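Side-chain contacts in YECBM32 (Yersinia enterocolitica, PDB 2JDA), which probably binds polygalacturonic acid, the galacturonic acid backbone of pectin, as a periplasmic carbohydrate-binding module carrying a bound calcium ion: residues A27-G32 against T36-S41; E57-V62 against F73-S78. All blocks are in the same frame, centred on the assembly; numbering follows the deposited sequence.

Interaction 1: A27-G32 against T36-S41; sequences ANIADG and TRWAAS. With CA (calcium ion), chain C.
The hydroxyl oxygen of T36 serves two partners at once: OG1 coordinates the calcium ion at 2.5 Å and donates a hydrogen bond to D31. That bond, 2.5 Å from T36 OG1 to D31 OD2, enters the carboxylate on its syn lone pair, while D31 OD1 binds the metal at 2.5 Å. Carboxylate, hydroxyl and ion thus form a tight triangle, with the side chains of D31 and T36 facing each other across the bond. Rotation about the CA-CB bond of T36 (chi1 65°) sets OG1 between its backbone N and carbonyl carbon, and the residue chelates the ion through both OG1 and its own O. N28 adds its backbone O at 2.3 Å from the calcium, and its side chain crosses that of T36 at about a right angle, N28 CG lying 3.6 Å from T36 CB. D33, N129 and E130 complete a seven-ligand shell. Beside the metal site I29 and W38 lie alongside with a common direction; I29 CD1 meets W38 CE3 obliquely at 4.1 Å, and W38 NE1 is hydrogen-bonded to the backbone O of G17. Calcium sites of this kind recur in family 32 modules, whose fold is that of the F5/8 type C domain. With the hydroxyl proton turned to the aspartate, the oxygen is left to face the cation, so bond and coordination probably reinforce each other.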
loop_
_atom_site.group_PDB
_atom_site.type_symbol
_atom_site.label_atom_id
_atom_site.label_comp_id
_atom_site.label_asym_id
_atom_site.label_seq_id
_atom_site.Cartn_x
_atom_site.Cartn_y
_atom_site.Cartn_z
ATOM N N ALA A 27 6.689 9.078 -3.134
ATOM C CA ALA A 27 7.494 8.978 -1.927
ATOM C C ALA A 27 6.726 9.321 -0.658
ATOM O O ALA A 27 7.107 8.955 0.448
ATOM C CB ALA A 27 8.735 9.789 -2.067
ATOM N N ASN A 28 5.650 10.085 -0.802
ATOM C CA ASN A 28 4.804 10.440 0.332
ATOM C C ASN A 28 4.195 9.205 0.985
ATOM O O ASN A 28 3.670 9.293 2.088
ATOM C CB ASN A 28 3.660 11.402 -0.027
ATOM C CG ASN A 28 4.052 12.862 -0.254
ATOM O OD1 ASN A 28 3.181 13.679 -0.704
ATOM N ND2 ASN A 28 5.243 13.201 0.040
ATOM N N ILE A 29 4.160 8.073 0.290
ATOM C CA ILE A 29 3.520 6.892 0.865
ATOM C C ILE A 29 4.398 6.239 1.903
ATOM O O ILE A 29 3.918 5.366 2.611
ATOM C CB ILE A 29 3.177 5.879 -0.299
ATOM C CG1 ILE A 29 1.981 5.040 0.077
ATOM C CG2 ILE A 29 4.362 5.010 -0.673
ATOM C CD1 ILE A 29 1.520 4.109 -1.034
ATOM N N ALA A 30 5.675 6.626 1.976
ATOM C CA ALA A 30 6.650 5.930 2.810
ATOM C C ALA A 30 7.545 6.867 3.606
ATOM O O ALA A 30 8.682 6.479 3.935
ATOM C CB ALA A 30 7.479 5.008 1.958
ATOM N N ASP A 31 7.040 8.068 3.910
ATOM C CA ASP A 31 7.864 9.109 4.564
ATOM C C ASP A 31 7.655 9.190 6.041
ATOM O O ASP A 31 8.256 10.051 6.702
ATOM C CB ASP A 31 7.658 10.478 3.912
ATOM C CG ASP A 31 6.258 10.969 3.970
ATOM O OD1 ASP A 31 5.348 10.277 4.522
ATOM O OD2 ASP A 31 5.976 12.110 3.568
ATOM N N GLY A 32 6.840 8.299 6.582
ATOM C CA GLY A 32 6.601 8.288 8.014
ATOM C C GLY A 32 5.684 9.370 8.512
ATOM O O GLY A 32 5.479 9.535 9.736
ATOM N N THR A 36 1.042 13.360 4.778
ATOM C CA THR A 36 1.363 13.412 3.330
ATOM C C THR A 36 0.850 12.114 2.697
ATOM O O THR A 36 0.877 11.046 3.310
ATOM C CB THR A 36 2.865 13.477 3.099
ATOM O OG1 THR A 36 3.466 12.264 3.569
ATOM C CG2 THR A 36 3.488 14.633 3.846
ATOM N N ARG A 37 0.416 12.205 1.450
ATOM C CA ARG A 37 -0.123 11.058 0.721
ATOM C C ARG A 37 0.340 11.012 -0.698
ATOM O O ARG A 37 0.710 12.007 -1.278
ATOM C CB ARG A 37 -1.642 11.084 0.768
ATOM C CG ARG A 37 -2.324 12.240 0.067
ATOM C CD ARG A 37 -3.810 12.241 0.286
ATOM N NE ARG A 37 -4.542 13.364 -0.287
ATOM C CZ ARG A 37 -4.731 14.510 0.317
ATOM N NH1 ARG A 37 -4.155 14.785 1.477
ATOM N NH2 ARG A 37 -5.481 15.398 -0.301
ATOM N N TRP A 38 0.353 9.794 -1.218
ATOM C CA TRP A 38 0.342 9.537 -2.650
ATOM C C TRP A 38 -1.105 9.459 -3.095
ATOM O O TRP A 38 -1.929 8.810 -2.442
ATOM C CB TRP A 38 1.021 8.186 -2.948
ATOM C CG TRP A 38 0.822 7.713 -4.359
ATOM C CD1 TRP A 38 1.330 8.309 -5.491
ATOM C CD2 TRP A 38 0.072 6.594 -4.806
ATOM N NE1 TRP A 38 0.885 7.668 -6.615
ATOM C CE2 TRP A 38 0.147 6.572 -6.220
ATOM C CE3 TRP A 38 -0.705 5.602 -4.160
ATOM C CZ2 TRP A 38 -0.511 5.613 -6.978
ATOM C CZ3 TRP A 38 -1.338 4.663 -4.911
ATOM C CH2 TRP A 38 -1.228 4.670 -6.324
ATOM N N ALA A 39 -1.400 10.064 -4.228
ATOM C CA ALA A 39 -2.735 9.984 -4.839
ATOM C C ALA A 39 -2.614 9.945 -6.355
ATOM O O ALA A 39 -1.829 10.680 -6.937
ATOM C CB ALA A 39 -3.599 11.136 -4.456
ATOM N N ALA A 40 -3.427 9.100 -6.986
ATOM C CA ALA A 40 -3.441 8.944 -8.447
ATOM C C ALA A 40 -4.844 8.564 -8.856
ATOM O O ALA A 40 -5.571 7.997 -8.064
ATOM C CB ALA A 40 -2.471 7.881 -8.867
ATOM N N SER A 41 -5.239 8.850 -10.106
ATOM C CA SER A 41 -6.604 8.598 -10.571
ATOM C C SER A 41 -6.641 7.448 -11.573
ATOM O O SER A 41 -5.692 7.191 -12.339
ATOM C CB SER A 41 -7.230 9.858 -11.152
ATOM O OG SER A 41 -6.445 10.448 -12.099
HETATM CA CA CA C . 2.901 9.898 4.156
#

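Interaction 2: E57-V62 against F73-S78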
loop_
_atom_site.group_PDB
_atom_site.type_symbol
_atom_site.label_atom_id
_atom_site.label_comp_id
_atom_site.label_asym_id
_atom_site.label_seq_id
_atom_site.Cartn_x
_atom_site.Cartn_y
_atom_site.Cartn_z
ATOM N N GLU A 57 5.971 -10.424 6.323
ATOM C CA GLU A 57 4.903 -11.027 7.110
ATOM C C GLU A 57 3.707 -10.136 7.323
ATOM O O GLU A 57 2.634 -10.651 7.654
ATOM C CB GLU A 57 5.403 -11.522 8.441
ATOM C CG GLU A 57 5.909 -10.550 9.411
ATOM C CD GLU A 57 6.225 -11.237 10.723
ATOM O OE1 GLU A 57 7.128 -12.124 10.679
ATOM O OE2 GLU A 57 5.535 -10.947 11.760
ATOM N N ASN A 58 3.838 -8.817 7.132
ATOM C CA ASN A 58 2.649 -7.970 7.223
ATOM C C ASN A 58 2.845 -6.692 6.423
ATOM O O ASN A 58 3.972 -6.349 6.083
ATOM C CB ASN A 58 2.205 -7.691 8.656
ATOM C CG ASN A 58 2.990 -6.681 9.366
ATOM O OD1 ASN A 58 3.203 -5.579 8.866
ATOM N ND2 ASN A 58 3.435 -7.025 10.584
ATOM N N ILE A 59 1.736 -6.047 6.107
ATOM C CA ILE A 59 1.739 -4.716 5.512
ATOM C C ILE A 59 0.773 -3.861 6.321
ATOM O O ILE A 59 -0.384 -4.218 6.500
ATOM C CB ILE A 59 1.325 -4.781 4.040
ATOM C CG1 ILE A 59 2.340 -5.567 3.211
ATOM C CG2 ILE A 59 1.108 -3.373 3.507
ATOM C CD1 ILE A 59 1.810 -6.139 1.866
ATOM N N LEU A 60 1.251 -2.711 6.766
ATOM C CA LEU A 60 0.422 -1.665 7.357
ATOM C C LEU A 60 -0.027 -0.733 6.224
ATOM O O LEU A 60 0.809 -0.216 5.500
ATOM C CB LEU A 60 1.218 -0.882 8.400
ATOM C CG LEU A 60 0.518 0.402 8.916
ATOM C CD1 LEU A 60 -0.658 0.101 9.796
ATOM C CD2 LEU A 60 1.505 1.293 9.660
ATOM N N ILE A 61 -1.319 -0.518 6.087
ATOM C CA ILE A 61 -1.889 0.414 5.126
ATOM C C ILE A 61 -2.752 1.434 5.851
ATOM O O ILE A 61 -3.580 1.101 6.692
ATOM C CB ILE A 61 -2.618 -0.312 3.961
ATOM C CG1 ILE A 61 -3.001 0.711 2.899
ATOM C CG2 ILE A 61 -3.815 -1.136 4.437
ATOM C CD1 ILE A 61 -3.534 0.096 1.623
ATOM N N VAL A 62 -2.495 2.704 5.532
ATOM C CA VAL A 62 -3.184 3.849 6.122
ATOM C C VAL A 62 -3.808 4.638 4.960
ATOM O O VAL A 62 -3.201 5.568 4.437
ATOM C CB VAL A 62 -2.219 4.687 6.967
ATOM C CG1 VAL A 62 -3.004 5.808 7.694
ATOM C CG2 VAL A 62 -1.406 3.813 7.950
ATOM N N PHE A 73 -8.085 -2.541 -4.027
ATOM C CA PHE A 73 -6.720 -2.801 -4.409
ATOM C C PHE A 73 -6.343 -4.253 -4.382
ATOM O O PHE A 73 -7.047 -5.070 -3.802
ATOM C CB PHE A 73 -5.757 -1.996 -3.505
ATOM C CG PHE A 73 -5.693 -2.465 -2.058
ATOM C CD1 PHE A 73 -4.551 -3.103 -1.559
ATOM C CD2 PHE A 73 -6.750 -2.294 -1.187
ATOM C CE1 PHE A 73 -4.523 -3.543 -0.285
ATOM C CE2 PHE A 73 -6.709 -2.760 0.103
ATOM C CZ PHE A 73 -5.551 -3.362 0.557
ATOM N N SER A 74 -5.199 -4.541 -4.999
ATOM C CA SER A 74 -4.542 -5.832 -5.020
ATOM C C SER A 74 -3.089 -5.676 -4.621
ATOM O O SER A 74 -2.530 -4.617 -4.823
ATOM C CB SER A 74 -4.644 -6.497 -6.412
ATOM O OG SER A 74 -5.995 -6.696 -6.758
ATOM N N ILE A 75 -2.496 -6.714 -4.037
ATOM C CA ILE A 75 -1.086 -6.664 -3.601
ATOM C C ILE A 75 -0.330 -7.793 -4.208
ATOM O O ILE A 75 -0.793 -8.939 -4.171
ATOM C CB ILE A 75 -0.912 -6.796 -2.079
ATOM C CG1 ILE A 75 -1.802 -5.848 -1.330
ATOM C CG2 ILE A 75 0.521 -6.553 -1.677
ATOM C CD1 ILE A 75 -1.862 -6.121 0.156
ATOM N N PHE A 76 0.839 -7.470 -4.753
ATOM C CA PHE A 76 1.723 -8.394 -5.439
ATOM C C PHE A 76 3.127 -8.299 -4.865
ATOM O O PHE A 76 3.513 -7.253 -4.317
ATOM C CB PHE A 76 1.774 -8.137 -6.956
ATOM C CG PHE A 76 0.460 -8.289 -7.617
ATOM C CD1 PHE A 76 0.073 -9.513 -8.148
ATOM C CD2 PHE A 76 -0.439 -7.233 -7.654
ATOM C CE1 PHE A 76 -1.196 -9.644 -8.746
ATOM C CE2 PHE A 76 -1.677 -7.366 -8.237
ATOM C CZ PHE A 76 -2.052 -8.599 -8.752
ATOM N N TYR A 77 3.862 -9.394 -4.985
ATOM C CA TYR A 77 5.255 -9.397 -4.569
ATOM C C TYR A 77 6.145 -9.995 -5.651
ATOM O O TYR A 77 5.724 -10.767 -6.509
ATOM C CB TYR A 77 5.461 -10.135 -3.241
ATOM C CG TYR A 77 5.190 -11.634 -3.278
ATOM C CD1 TYR A 77 6.233 -12.547 -3.402
ATOM C CD2 TYR A 77 3.894 -12.133 -3.215
ATOM C CE1 TYR A 77 5.963 -13.954 -3.430
ATOM C CE2 TYR A 77 3.635 -13.512 -3.264
ATOM C CZ TYR A 77 4.673 -14.409 -3.341
ATOM O OH TYR A 77 4.364 -15.775 -3.393
ATOM N N SER A 78 7.431 -9.652 -5.594
ATOM C CA SER A 78 8.402 -10.059 -6.611
ATOM C C SER A 78 9.819 -9.900 -6.071
ATOM O O SER A 78 10.070 -9.057 -5.196
ATOM C CB SER A 78 8.272 -9.147 -7.848
ATOM O OG SER A 78 9.174 -9.455 -8.871
#
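I59 and I75 both carry CG1 anti to the carbonyl carbon (chi1 -65° and -50°), which leaves CG2 anti to the backbone N, and the two side chains meet end to end. The touch is uneven in its use of branches: the end of the long arm of I59, CD1, touches both branches of I75, 3.8 Å from I75 CG2 and 4.1 Å from I75 CD1. I61 takes the other course. Its CG1 stands anti to the backbone N (chi1 -172°), and this extended arm carries I61 CD1 over one face of the F73 ring, nearer the ring's margin than its centre and 4.1 Å from F73 CZ. The ring approaches from the other sheet to meet it. Such facing is how a beta sandwich is closed: strand 53-63 belongs to one sheet of the F5/8 type C fold and strand 71-78 to the other, and residues two apart on each strand point toward the opposite sheet. The separation fits, with I59 CA 9.7 Å from I75 CA and I61 CA 11.2 Å from F73 CA, so that methyl groups and a phenyl ring do the bridging. L103 packs against I61, F73 and I75 and ties the two pairs together, while F105 lies against I59. F73 is further flanked within its own sheet by L115 and L91. S74 and N58, buried but not part of the apolar pairing, have polar partners within the fold: S74 OG is hydrogen-bonded to G90 N, and N58 OD1 to S135 N.

Interactions 1 and 2 follow one another along the chain, with centres about 15 Å apart and nearest atoms about 7 Å apart, so they do not touch. What joins them is a shared sheet: strand 125-133 pairs with both 38-41 and 53-63. It also supplies N129 and E130 to the calcium ion, and the same N129 makes a backbone hydrogen bond with V62, at the end of segment 57-62. The side chain of I61 lies about 11 Å from the ion. In interaction 1 the metal links the 27-32 loop to the start of segment 36-41 and to strand 125-133, which probably steadies the loop, whereas interaction 2 joins the two sheets through apolar contact alone.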